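Local structure of AA9 family lytic polysaccharide monooxygenase B (Heterobasidion irregulare TC 32-1, 5NNS) at residues L5-A10 with S27-E32; G11-G16 with T72-Q77; G127-V130 with S135-T138; E154-H159 with P164-E169. The protein cleaves cellulose oxidatively as a copper-dependent lytic polysaccharide monooxygenase, using a reductant and hydrogen peroxide or oxygen to yield C1-oxidised products. All coordinates share one frame; numbering follows the deposited sequence.

Contact 1: L5-A10 with S27-E32; sequences LAYSLA and STIQRE
Y7 and L9 lie on the extended part of strand 4-9, beyond the classic bulge that L5 and A6 form opposite Y74, while I29 and Q30 come from an irregular loop that meets this strand through side chains rather than by backbone pairing. The strand belongs to the four-stranded sheet of the AA9 beta-sandwich, and the loop closes over part of its inner side. Alternation along the strand sends both Y7 and L9 toward the loop. The ends of L9 and I29 meet head-on, L9 CD1 and I29 CD1 pressed to 3.4 Å. The same I29 methyl lies 3.9 Å from Y7 CD1, so the outstretched CD1 arm of the isoleucine fills the corner between leucine and tyrosine; A63 and Y14 also touch I29. Q30 crosses the tyrosine at nearly a right angle, its amide plane 83° from the ring. Its CG lies anti to the backbone N (chi1 -153°) and the chain stays extended beyond, which carries the amide to the phenol. Glutamine suits this buried place because it serves both kinds of partner: OE1 accepts from F17 N and W33 NE1, while NE2 also donates to V4 O. Across the contact, Q30 NE2 gives Y7 OH a bond of 3.0 Å, bent to 146°.

Contact 2: G11-G16 with T72-Q77; sequences GTWYNG and TAYWNQ. With NAG (2-acetamido-2-deoxy-beta-D-glucopyranose), chain D; GOL (glycerol), chain I.
T72 OG1 is held from two directions, by O3 of a glycerol at 2.6 Å and by the hydroxyl of T137 on the neighbouring strand. The same glycerol, probably from the crystallisation liquor, accepts at O1 from G11 N over 3.0 Å and so spans the two segments. These belong to strands 12-15 and 70-75, which flank strand 4-9 in the four-stranded sheet of the AA9 beta-sandwich; direct contact between them therefore depends on long side chains reaching across the strand in the middle. W13 and Y74 are large enough to do so. With CG anti to the backbone N (chi1 -176°), the indole of W13 extends over A6, a small residue that lets it lie low, and sets CZ3 over one face of the Y74 ring, 3.7 Å from Y74 CE2. The planes differ by 33°, an oblique meeting with centroids 5.2 Å apart. T72 CG2 lies against the other face, near its rim, so the phenol has a neighbour on each side. Both aromatics also border the N-acetylglucosamine carried by N133, whose O5 meets the phenol obliquely. Its C6 sits in the plane of the indole, at the ring edge, 3.9 Å from W13 CH2.

Contact 3: G127-V130 with S135-T138; sequences GQLV and SWTT
L129 and W136 bring helix 125-131 against the start of strand 135-139, their side chains crossing at about a right angle. Each places CG anti to its own backbone N, L129 at chi1 -176° and W136 at -162°. For the tryptophan this sends the indole out toward the helix, and the turn about chi2 presents its six-membered part, so that W136 CE3 comes to 3.7 Å from L129 CB. The leucine's branch continues past the ring: CG rests 3.6 Å from S135 O, while CD1 drops beside W136 CB at 4.1 Å. A branched aliphatic residue suits this spot, since its arms cover both the strand backbone and the root of the indole. L129 N lies in the plane of the indole at its edge, 3.9 Å from W136 CZ3, and Q128 OE1 approaches the same rim near CH2. Tryptophan fits because its polar NE1 emerges on the far side, where N110 OD1 accepts from it, leaving hydrocarbon toward the helix. The backbones join as well: S135 N donates to L129 O at 3.1 Å. S135 turns its CB away from the helix, and its OG binds N132 O within the connecting turn. Beyond the pair, W75 of strand 70-75 and V85 of strand 85-91 touch both L129 and W136, so the short helix and edge strand 135-139 pack over side chains of both sheets of the AA9 beta-sandwich.

Contact 4: E154-H159 with P164-E169; sequences ELLAIH and PQFYPE
The beta-hairpin of strands 147-157 and 165-176, in the six-stranded sheet of the AA9 sandwich, carries part of the copper site, and the contact pairs its two arms from E154-P168 to A157-Q165. The segment axes run antiparallel, 4.6 Å apart. L155 and Y167 form a hydrogen-bonded pair, the shorter bond running from Y167 N to L155 O at 2.8 Å; A157 and Q165 pair likewise. On the face bearing L156 and F166, the leucine lies alongside the phenylalanine, and L156 CD1 sits over the ring at 4.0 Å from its centroid, a CH-pi contact. The same methyl packs on P164 CB. E154 also runs beside F166, its OE2 near CD1, while OE1 forms a salt bridge with R152 and a hydrogen bond with Y195 OH. The other face leads to the metal. Y167 binds copper together with H1 and H80, and alanine is small enough for A157 CB to fit at the edge of the Y167 ring, near CE2. H159 and Q165, by similarity with relatives, probably bind oxygen. H159 stacks on H80, while its CG, held between backbone N and carbonyl carbon (chi1 58°), turns the imidazole back so that CE1 lies 3.3 Å from Q165 OE1, ring and amide planes 85° apart. Glutamine reaches the metal side by an extended chain, and there Y167 OH donates to Q165 OE1 at 2.8 Å.

From the N terminus, strand 4-9 opens contact 1, which closes when the loop 27-32 folds back on it. Before that closure strand 12-15 has opened contact 2, completed only at 72-77, so these two cross along the chain. Contacts 3 and 4 follow in series, each closing a short connection: three residues between helix 125-131 and strand 135-139, including glycosylated N133, and the seven-residue turn of the hairpin. Contacts 1 to 3 all reach the four-stranded sheet, and A73 O to W136 N links contacts 2 and 3. Contact 4 lies in the other sheet, met through W75 and L129 on L155 and through Q30 on E169.

Contact 1: L5-A10 with S27-E32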
loop_
_atom_site.group_PDB
_atom_site.type_symbol
_atom_site.label_atom_id
_atom_site.label_comp_id
_atom_site.label_asym_id
_atom_site.label_seq_id
_atom_site.Cartn_x
_atom_site.Cartn_y
_atom_site.Cartn_z
ATOM N N LEU A 5 4.146 -0.770 10.645
ATOM C CA LEU A 5 4.002 -1.179 12.041
ATOM C C LEU A 5 2.863 -0.466 12.770
ATOM O O LEU A 5 2.301 -1.017 13.713
ATOM C CB LEU A 5 5.302 -0.922 12.795
ATOM C CG LEU A 5 6.572 -1.558 12.235
ATOM C CD1 LEU A 5 7.734 -1.159 13.125
ATOM C CD2 LEU A 5 6.448 -3.072 12.131
ATOM N N ALA A 6 2.538 0.754 12.347
ATOM C CA ALA A 6 1.511 1.554 13.007
ATOM C C ALA A 6 0.978 2.639 12.078
ATOM O O ALA A 6 1.539 2.885 11.006
ATOM C CB ALA A 6 2.072 2.180 14.276
ATOM N N TYR A 7 -0.108 3.283 12.506
ATOM C CA TYR A 7 -0.716 4.386 11.763
ATOM C C TYR A 7 -1.017 5.574 12.671
ATOM O O TYR A 7 -1.172 5.420 13.888
ATOM C CB TYR A 7 -2.026 3.943 11.105
ATOM C CG TYR A 7 -1.897 2.779 10.153
ATOM C CD1 TYR A 7 -1.969 1.469 10.617
ATOM C CD2 TYR A 7 -1.720 2.983 8.784
ATOM C CE1 TYR A 7 -1.852 0.390 9.749
ATOM C CE2 TYR A 7 -1.607 1.912 7.909
ATOM C CZ TYR A 7 -1.670 0.620 8.397
ATOM O OH TYR A 7 -1.561 -0.448 7.552
ATOM N N SER A 8 -1.068 6.756 12.056
ATOM C CA SER A 8 -1.743 7.925 12.620
ATOM C C SER A 8 -2.749 8.363 11.565
ATOM O O SER A 8 -2.361 8.766 10.468
ATOM C CB SER A 8 -0.759 9.050 12.950
ATOM O OG SER A 8 -1.429 10.197 13.455
ATOM N N LEU A 9 -4.034 8.244 11.896
ATOM C CA LEU A 9 -5.129 8.499 10.966
ATOM C C LEU A 9 -6.038 9.575 11.564
ATOM O O LEU A 9 -6.687 9.350 12.594
ATOM C CB LEU A 9 -5.924 7.211 10.696
ATOM C CG LEU A 9 -5.117 5.954 10.342
ATOM C CD1 LEU A 9 -6.012 4.727 10.364
ATOM C CD2 LEU A 9 -4.424 6.081 8.991
ATOM N N ALA A 10 -6.055 10.744 10.919
ATOM C CA ALA A 10 -6.858 11.887 11.353
ATOM C C ALA A 10 -6.659 12.185 12.847
ATOM O O ALA A 10 -7.625 12.294 13.609
ATOM C CB ALA A 10 -8.321 11.638 11.021
ATOM N N SER A 27 -4.927 -7.282 18.416
ATOM C CA SER A 27 -6.089 -6.495 18.035
ATOM C C SER A 27 -5.612 -5.214 17.360
ATOM O O SER A 27 -4.853 -4.440 17.947
ATOM C CB SER A 27 -6.950 -6.175 19.258
ATOM O OG SER A 27 -8.246 -5.773 18.856
ATOM N N THR A 28 -6.050 -5.007 16.123
ATOM C CA THR A 28 -5.591 -3.875 15.329
ATOM C C THR A 28 -6.535 -3.570 14.180
ATOM O O THR A 28 -7.328 -4.420 13.768
ATOM C CB THR A 28 -4.161 -4.115 14.775
ATOM O OG1 THR A 28 -3.841 -3.122 13.790
ATOM C CG2 THR A 28 -4.024 -5.504 14.151
ATOM N N ILE A 29 -6.436 -2.348 13.664
ATOM C CA ILE A 29 -7.099 -1.994 12.406
ATOM C C ILE A 29 -6.460 -2.693 11.198
ATOM O O ILE A 29 -7.085 -2.801 10.139
ATOM C CB ILE A 29 -7.155 -0.467 12.163
ATOM C CG1 ILE A 29 -5.751 0.159 12.046
ATOM C CG2 ILE A 29 -7.968 0.208 13.259
ATOM C CD1 ILE A 29 -5.773 1.545 11.441
ATOM N N GLN A 30 -5.223 -3.156 11.370
ATOM C CA GLN A 30 -4.434 -3.729 10.293
ATOM C C GLN A 30 -4.736 -5.212 10.068
ATOM O O GLN A 30 -4.979 -5.952 11.025
ATOM C CB GLN A 30 -2.949 -3.556 10.602
ATOM C CG GLN A 30 -2.077 -3.504 9.369
ATOM C CD GLN A 30 -0.616 -3.347 9.689
ATOM O OE1 GLN A 30 -0.110 -3.952 10.639
ATOM N NE2 GLN A 30 0.083 -2.549 8.886
ATOM N N ARG A 31 -4.709 -5.634 8.802
ATOM C CA ARG A 31 -4.812 -7.048 8.443
ATOM C C ARG A 31 -3.515 -7.771 8.794
ATOM O O ARG A 31 -2.434 -7.168 8.795
ATOM C CB ARG A 31 -5.126 -7.227 6.950
ATOM C CG ARG A 31 -6.529 -6.806 6.533
ATOM C CD ARG A 31 -7.600 -7.507 7.358
ATOM N NE ARG A 31 -8.906 -7.528 6.695
ATOM C CZ ARG A 31 -9.306 -8.428 5.791
ATOM N NH1 ARG A 31 -8.510 -9.421 5.391
ATOM N NH2 ARG A 31 -10.523 -8.331 5.274
ATOM N N GLU A 32 -3.640 -9.062 9.102
ATOM C CA GLU A 32 -2.512 -9.867 9.561
ATOM C C GLU A 32 -1.461 -9.992 8.467
ATOM O O GLU A 32 -1.785 -10.346 7.342
ATOM C CB GLU A 32 -2.986 -11.262 9.979
ATOM C CG GLU A 32 -1.886 -12.291 10.233
ATOM C CD GLU A 32 -2.422 -13.621 10.740
ATOM O OE1 GLU A 32 -3.640 -13.727 11.001
ATOM O OE2 GLU A 32 -1.628 -14.574 10.872
#

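Contact 2: G11-G16 with T72-Q77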
loop_
_atom_site.group_PDB
_atom_site.type_symbol
_atom_site.label_atom_id
_atom_site.label_comp_id
_atom_site.label_asym_id
_atom_site.label_seq_id
_atom_site.Cartn_x
_atom_site.Cartn_y
_atom_site.Cartn_z
ATOM N N GLY A 11 -5.388 12.271 13.251
ATOM C CA GLY A 11 -5.005 12.671 14.601
ATOM C C GLY A 11 -4.943 11.598 15.679
ATOM O O GLY A 11 -4.627 11.914 16.824
ATOM N N THR A 12 -5.224 10.342 15.332
ATOM C CA THR A 12 -5.302 9.251 16.320
ATOM C C THR A 12 -4.342 8.125 15.966
ATOM O O THR A 12 -4.312 7.667 14.826
ATOM C CB THR A 12 -6.730 8.672 16.399
ATOM O OG1 THR A 12 -7.652 9.719 16.723
ATOM C CG2 THR A 12 -6.827 7.558 17.453
ATOM N N TRP A 13 -3.591 7.669 16.963
ATOM C CA TRP A 13 -2.632 6.579 16.798
ATOM C C TRP A 13 -3.346 5.224 16.750
ATOM O O TRP A 13 -4.270 4.986 17.521
ATOM C CB TRP A 13 -1.635 6.590 17.962
ATOM C CG TRP A 13 -0.547 5.566 17.862
ATOM C CD1 TRP A 13 -0.542 4.302 18.401
ATOM C CD2 TRP A 13 0.703 5.721 17.184
ATOM N NE1 TRP A 13 0.640 3.664 18.093
ATOM C CE2 TRP A 13 1.423 4.514 17.353
ATOM C CE3 TRP A 13 1.288 6.765 16.454
ATOM C CZ2 TRP A 13 2.705 4.323 16.813
ATOM C CZ3 TRP A 13 2.570 6.573 15.913
ATOM C CH2 TRP A 13 3.259 5.360 16.102
ATOM N N TYR A 14 -2.905 4.350 15.846
ATOM C CA TYR A 14 -3.377 2.968 15.780
ATOM C C TYR A 14 -2.185 2.019 15.681
ATOM O O TYR A 14 -1.333 2.174 14.794
ATOM C CB TYR A 14 -4.284 2.764 14.572
ATOM C CG TYR A 14 -5.550 3.576 14.614
ATOM C CD1 TYR A 14 -6.707 3.067 15.204
ATOM C CD2 TYR A 14 -5.597 4.859 14.067
ATOM C CE1 TYR A 14 -7.874 3.811 15.248
ATOM C CE2 TYR A 14 -6.760 5.611 14.103
ATOM C CZ TYR A 14 -7.898 5.080 14.693
ATOM O OH TYR A 14 -9.053 5.820 14.734
ATOM N N ASN A 15 -2.126 1.051 16.596
ATOM C CA ASN A 15 -1.151 -0.038 16.527
ATOM C C ASN A 15 -1.469 -0.907 15.310
ATOM O O ASN A 15 -2.637 -1.051 14.941
ATOM C CB ASN A 15 -1.172 -0.896 17.803
ATOM C CG ASN A 15 -2.444 -1.727 17.941
ATOM O OD1 ASN A 15 -3.522 -1.185 18.204
ATOM N ND2 ASN A 15 -2.327 -3.044 17.749
ATOM N N GLY A 16 -0.432 -1.459 14.687
ATOM C CA GLY A 16 -0.585 -2.427 13.595
ATOM C C GLY A 16 -0.430 -3.846 14.114
ATOM O O GLY A 16 -0.274 -4.062 15.319
ATOM N N THR A 72 -1.340 8.705 7.930
ATOM C CA THR A 72 0.092 8.439 7.940
ATOM C C THR A 72 0.321 6.976 8.291
ATOM O O THR A 72 -0.319 6.446 9.209
ATOM C CB THR A 72 0.837 9.331 8.951
ATOM O OG1 THR A 72 0.665 10.705 8.593
ATOM C CG2 THR A 72 2.332 9.014 8.973
ATOM N N ALA A 73 1.223 6.336 7.545
ATOM C CA ALA A 73 1.680 4.979 7.835
ATOM C C ALA A 73 3.121 5.067 8.297
ATOM O O ALA A 73 3.917 5.804 7.707
ATOM C CB ALA A 73 1.565 4.100 6.599
ATOM N N TYR A 74 3.451 4.333 9.360
ATOM C CA TYR A 74 4.807 4.333 9.910
ATOM C C TYR A 74 5.454 2.971 9.700
ATOM O O TYR A 74 4.834 1.939 9.977
ATOM C CB TYR A 74 4.791 4.674 11.398
ATOM C CG TYR A 74 4.251 6.045 11.723
ATOM C CD1 TYR A 74 5.083 7.171 11.746
ATOM C CD2 TYR A 74 2.909 6.219 12.039
ATOM C CE1 TYR A 74 4.584 8.434 12.063
ATOM C CE2 TYR A 74 2.400 7.470 12.355
ATOM C CZ TYR A 74 3.233 8.575 12.366
ATOM O OH TYR A 74 2.697 9.804 12.685
ATOM N N TRP A 75 6.696 2.981 9.217
ATOM C CA TRP A 75 7.474 1.758 9.011
ATOM C C TRP A 75 8.507 1.562 10.119
ATOM O O TRP A 75 8.745 2.453 10.946
ATOM C CB TRP A 75 8.193 1.793 7.654
ATOM C CG TRP A 75 7.354 1.377 6.488
ATOM C CD1 TRP A 75 7.403 0.180 5.825
ATOM C CD2 TRP A 75 6.356 2.160 5.825
ATOM N NE1 TRP A 75 6.492 0.169 4.798
ATOM C CE2 TRP A 75 5.834 1.371 4.775
ATOM C CE3 TRP A 75 5.850 3.451 6.019
ATOM C CZ2 TRP A 75 4.826 1.832 3.920
ATOM C CZ3 TRP A 75 4.840 3.911 5.165
ATOM C CH2 TRP A 75 4.347 3.101 4.129
ATOM N N ASN A 76 9.112 0.377 10.117
ATOM C CA ASN A 76 10.396 0.144 10.778
ATOM C C ASN A 76 11.475 1.045 10.159
ATOM O O ASN A 76 11.219 1.761 9.183
ATOM C CB ASN A 76 10.811 -1.328 10.644
ATOM C CG ASN A 76 10.880 -1.794 9.194
ATOM O OD1 ASN A 76 9.908 -1.662 8.444
ATOM N ND2 ASN A 76 12.016 -2.353 8.798
ATOM N N GLN A 77 12.679 1.009 10.715
ATOM C CA GLN A 77 13.824 1.679 10.076
ATOM C C GLN A 77 14.116 0.993 8.740
ATOM O O GLN A 77 14.876 0.022 8.673
ATOM C CB GLN A 77 15.037 1.683 10.991
ATOM C CG GLN A 77 14.838 2.612 12.181
ATOM C CD GLN A 77 15.987 2.592 13.157
ATOM O OE1 GLN A 77 16.857 1.721 13.105
ATOM N NE2 GLN A 77 15.999 3.563 14.060
HETATM C C1 NAG D . 8.621 9.045 14.177
HETATM C C2 NAG D . 7.715 10.005 14.939
HETATM C C3 NAG D . 7.279 9.415 16.272
HETATM C C4 NAG D . 6.694 8.009 16.110
HETATM C C5 NAG D . 7.606 7.137 15.250
HETATM C C6 NAG D . 6.945 5.802 14.927
HETATM C C7 NAG D . 8.127 12.406 14.479
HETATM C C8 NAG D . 8.940 13.604 14.873
HETATM N N2 NAG D . 8.389 11.280 15.165
HETATM O O3 NAG D . 6.297 10.298 16.827
HETATM O O4 NAG D . 6.527 7.391 17.392
HETATM O O5 NAG D . 7.927 7.809 14.023
HETATM O O6 NAG D . 7.860 4.981 14.194
HETATM O O7 NAG D . 7.290 12.490 13.593
HETATM C C1 GOL I . -1.952 13.024 12.000
HETATM O O1 GOL I . -2.862 11.953 11.721
HETATM C C2 GOL I . -0.750 12.931 11.063
HETATM O O2 GOL I . 0.217 13.944 11.390
HETATM C C3 GOL I . -1.189 13.122 9.616
HETATM O O3 GOL I . -1.642 11.893 9.042
#

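Contact 3: G127-V130 with S135-T138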
loop_
_atom_site.group_PDB
_atom_site.type_symbol
_atom_site.label_atom_id
_atom_site.label_comp_id
_atom_site.label_asym_id
_atom_site.label_seq_id
_atom_site.Cartn_x
_atom_site.Cartn_y
_atom_site.Cartn_z
ATOM N N GLY A 127 13.151 6.470 -0.854
ATOM C CA GLY A 127 14.158 7.305 -0.198
ATOM C C GLY A 127 13.563 8.466 0.582
ATOM O O GLY A 127 14.067 8.821 1.644
ATOM N N GLN A 128 12.492 9.052 0.053
ATOM C CA GLN A 128 11.768 10.118 0.756
ATOM C C GLN A 128 11.053 9.593 2.009
ATOM O O GLN A 128 11.041 10.261 3.035
ATOM C CB GLN A 128 10.770 10.817 -0.179
ATOM C CG GLN A 128 11.426 11.666 -1.255
ATOM C CD GLN A 128 10.423 12.265 -2.228
ATOM O OE1 GLN A 128 9.397 11.656 -2.535
ATOM N NE2 GLN A 128 10.722 13.460 -2.728
ATOM N N LEU A 129 10.461 8.403 1.903
ATOM C CA LEU A 129 9.815 7.727 3.031
ATOM C C LEU A 129 10.794 7.518 4.198
ATOM O O LEU A 129 10.491 7.873 5.335
ATOM C CB LEU A 129 9.241 6.383 2.566
ATOM C CG LEU A 129 8.426 5.506 3.529
ATOM C CD1 LEU A 129 7.416 4.711 2.726
ATOM C CD2 LEU A 129 9.286 4.564 4.364
ATOM N N VAL A 130 11.972 6.978 3.894
ATOM C CA VAL A 130 13.023 6.755 4.903
ATOM C C VAL A 130 13.403 8.085 5.567
ATOM O O VAL A 130 13.458 8.175 6.795
ATOM C CB VAL A 130 14.272 6.076 4.285
ATOM C CG1 VAL A 130 15.435 6.035 5.271
ATOM C CG2 VAL A 130 13.950 4.665 3.799
ATOM N N SER A 135 8.188 7.068 7.246
ATOM C CA SER A 135 6.737 7.228 7.215
ATOM C C SER A 135 6.249 7.853 5.919
ATOM O O SER A 135 7.026 8.442 5.176
ATOM C CB SER A 135 6.259 8.062 8.409
ATOM O OG SER A 135 6.670 9.409 8.288
ATOM N N TRP A 136 4.953 7.705 5.664
ATOM C CA TRP A 136 4.335 8.219 4.456
ATOM C C TRP A 136 2.969 8.823 4.784
ATOM O O TRP A 136 2.086 8.142 5.323
ATOM C CB TRP A 136 4.178 7.087 3.447
ATOM C CG TRP A 136 3.963 7.564 2.053
ATOM C CD1 TRP A 136 2.785 7.568 1.345
ATOM C CD2 TRP A 136 4.955 8.100 1.189
ATOM N NE1 TRP A 136 2.996 8.076 0.086
ATOM C CE2 TRP A 136 4.322 8.407 -0.036
ATOM C CE3 TRP A 136 6.328 8.358 1.328
ATOM C CZ2 TRP A 136 5.008 8.965 -1.105
ATOM C CZ3 TRP A 136 7.018 8.911 0.254
ATOM C CH2 TRP A 136 6.355 9.208 -0.948
ATOM N N THR A 137 2.801 10.095 4.445
ATOM C CA THR A 137 1.567 10.818 4.726
ATOM C C THR A 137 0.915 11.309 3.432
ATOM O O THR A 137 1.567 11.958 2.605
ATOM C CB THR A 137 1.828 11.996 5.679
ATOM O OG1 THR A 137 2.460 11.506 6.866
ATOM C CG2 THR A 137 0.515 12.691 6.064
ATOM N N THR A 138 -0.364 10.961 3.267
ATOM C CA THR A 138 -1.203 11.442 2.170
ATOM C C THR A 138 -2.652 11.515 2.668
ATOM O O THR A 138 -2.971 10.958 3.716
ATOM C CB THR A 138 -1.094 10.526 0.926
ATOM O OG1 THR A 138 -1.878 11.069 -0.144
ATOM C CG2 THR A 138 -1.585 9.115 1.219
#

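Contact 4: E154-H159 with P164-E169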
loop_
_atom_site.group_PDB
_atom_site.type_symbol
_atom_site.label_atom_id
_atom_site.label_comp_id
_atom_site.label_asym_id
_atom_site.label_seq_id
_atom_site.Cartn_x
_atom_site.Cartn_y
_atom_site.Cartn_z
ATOM N N GLU A 154 2.014 0.224 -0.077
ATOM C CA GLU A 154 2.877 -0.688 -0.801
ATOM C C GLU A 154 4.213 -0.049 -1.150
ATOM O O GLU A 154 4.267 1.084 -1.655
ATOM C CB GLU A 154 2.197 -1.170 -2.076
ATOM C CG GLU A 154 2.960 -2.271 -2.794
ATOM C CD GLU A 154 2.191 -2.865 -3.953
ATOM O OE1 GLU A 154 1.485 -2.116 -4.669
ATOM O OE2 GLU A 154 2.273 -4.098 -4.141
ATOM N N LEU A 155 5.278 -0.797 -0.876
ATOM C CA LEU A 155 6.623 -0.436 -1.286
ATOM C C LEU A 155 7.073 -1.463 -2.292
ATOM O O LEU A 155 6.921 -2.665 -2.065
ATOM C CB LEU A 155 7.566 -0.432 -0.088
ATOM C CG LEU A 155 7.183 0.483 1.078
ATOM C CD1 LEU A 155 8.286 0.485 2.128
ATOM C CD2 LEU A 155 6.893 1.906 0.628
ATOM N N LEU A 156 7.601 -0.989 -3.413
ATOM C CA LEU A 156 8.150 -1.854 -4.443
ATOM C C LEU A 156 9.639 -1.558 -4.499
ATOM O O LEU A 156 10.055 -0.598 -5.134
ATOM C CB LEU A 156 7.465 -1.600 -5.791
ATOM C CG LEU A 156 8.087 -2.224 -7.048
ATOM C CD1 LEU A 156 8.367 -3.707 -6.863
ATOM C CD2 LEU A 156 7.212 -1.976 -8.272
ATOM N N ALA A 157 10.422 -2.375 -3.800
ATOM C CA ALA A 157 11.875 -2.273 -3.809
ATOM C C ALA A 157 12.422 -3.006 -5.029
ATOM O O ALA A 157 12.153 -4.192 -5.203
ATOM C CB ALA A 157 12.459 -2.854 -2.528
ATOM N N ILE A 158 13.193 -2.295 -5.855
ATOM C CA ILE A 158 13.704 -2.821 -7.135
ATOM C C ILE A 158 15.239 -2.754 -7.229
ATOM O O ILE A 158 15.812 -2.611 -8.314
ATOM C CB ILE A 158 13.032 -2.108 -8.339
ATOM C CG1 ILE A 158 13.309 -0.596 -8.344
ATOM C CG2 ILE A 158 11.536 -2.369 -8.313
ATOM C CD1 ILE A 158 12.771 0.113 -9.572
ATOM N N HIS A 159 15.878 -2.881 -6.069
ATOM C CA HIS A 159 17.332 -2.887 -5.938
ATOM C C HIS A 159 17.993 -4.202 -6.367
ATOM O O HIS A 159 19.204 -4.217 -6.605
ATOM C CB HIS A 159 17.745 -2.565 -4.491
ATOM C CG HIS A 159 17.175 -3.506 -3.478
ATOM N ND1 HIS A 159 15.909 -3.353 -2.953
ATOM C CD2 HIS A 159 17.688 -4.619 -2.907
ATOM C CE1 HIS A 159 15.668 -4.330 -2.097
ATOM N NE2 HIS A 159 16.735 -5.107 -2.046
ATOM N N PRO A 164 11.398 -8.220 -8.330
ATOM C CA PRO A 164 10.656 -7.182 -7.612
ATOM C C PRO A 164 10.339 -7.633 -6.204
ATOM O O PRO A 164 10.145 -8.821 -5.978
ATOM C CB PRO A 164 9.368 -7.035 -8.426
ATOM C CG PRO A 164 9.191 -8.363 -9.082
ATOM C CD PRO A 164 10.569 -8.848 -9.382
ATOM N N GLN A 165 10.323 -6.692 -5.270
ATOM C CA GLN A 165 9.991 -6.974 -3.887
ATOM C C GLN A 165 8.827 -6.078 -3.481
ATOM O O GLN A 165 9.008 -4.879 -3.237
ATOM C CB GLN A 165 11.196 -6.723 -3.005
ATOM C CG GLN A 165 12.318 -7.724 -3.228
ATOM C CD GLN A 165 13.522 -7.456 -2.351
ATOM O OE1 GLN A 165 13.461 -6.687 -1.387
ATOM N NE2 GLN A 165 14.633 -8.090 -2.686
ATOM N N PHE A 166 7.638 -6.674 -3.439
ATOM C CA PHE A 166 6.419 -6.005 -3.028
ATOM C C PHE A 166 6.239 -6.174 -1.523
ATOM O O PHE A 166 6.314 -7.294 -1.010
ATOM C CB PHE A 166 5.218 -6.606 -3.759
ATOM C CG PHE A 166 5.302 -6.488 -5.253
ATOM C CD1 PHE A 166 4.813 -5.362 -5.899
ATOM C CD2 PHE A 166 5.872 -7.499 -6.022
ATOM C CE1 PHE A 166 4.891 -5.245 -7.280
ATOM C CE2 PHE A 166 5.945 -7.392 -7.398
ATOM C CZ PHE A 166 5.457 -6.260 -8.029
ATOM N N TYR A 167 6.017 -5.062 -0.824
ATOM C CA TYR A 167 5.774 -5.065 0.623
ATOM C C TYR A 167 4.449 -4.359 0.901
ATOM O O TYR A 167 4.433 -3.141 1.109
ATOM C CB TYR A 167 6.889 -4.344 1.360
ATOM C CG TYR A 167 8.254 -4.972 1.247
ATOM C CD1 TYR A 167 8.641 -5.998 2.104
ATOM C CD2 TYR A 167 9.174 -4.513 0.310
ATOM C CE1 TYR A 167 9.903 -6.556 2.020
ATOM C CE2 TYR A 167 10.436 -5.066 0.214
ATOM C CZ TYR A 167 10.801 -6.077 1.082
ATOM O OH TYR A 167 12.040 -6.645 0.986
ATOM N N PRO A 168 3.331 -5.113 0.883
ATOM C CA PRO A 168 2.014 -4.527 1.098
ATOM C C PRO A 168 1.461 -4.767 2.494
ATOM O O PRO A 168 1.643 -5.847 3.038
ATOM C CB PRO A 168 1.157 -5.271 0.077
ATOM C CG PRO A 168 1.767 -6.630 0.015
ATOM C CD PRO A 168 3.214 -6.508 0.415
ATOM N N GLU A 169 0.796 -3.764 3.063
ATOM C CA GLU A 169 -0.051 -3.954 4.248
ATOM C C GLU A 169 -1.390 -3.260 4.050
ATOM O O GLU A 169 -1.497 -2.324 3.254
ATOM C CB GLU A 169 0.624 -3.439 5.521
ATOM C CG GLU A 169 1.585 -4.420 6.172
ATOM C CD GLU A 169 2.928 -4.508 5.477
ATOM O OE1 GLU A 169 3.516 -3.449 5.166
ATOM O OE2 GLU A 169 3.412 -5.642 5.260
#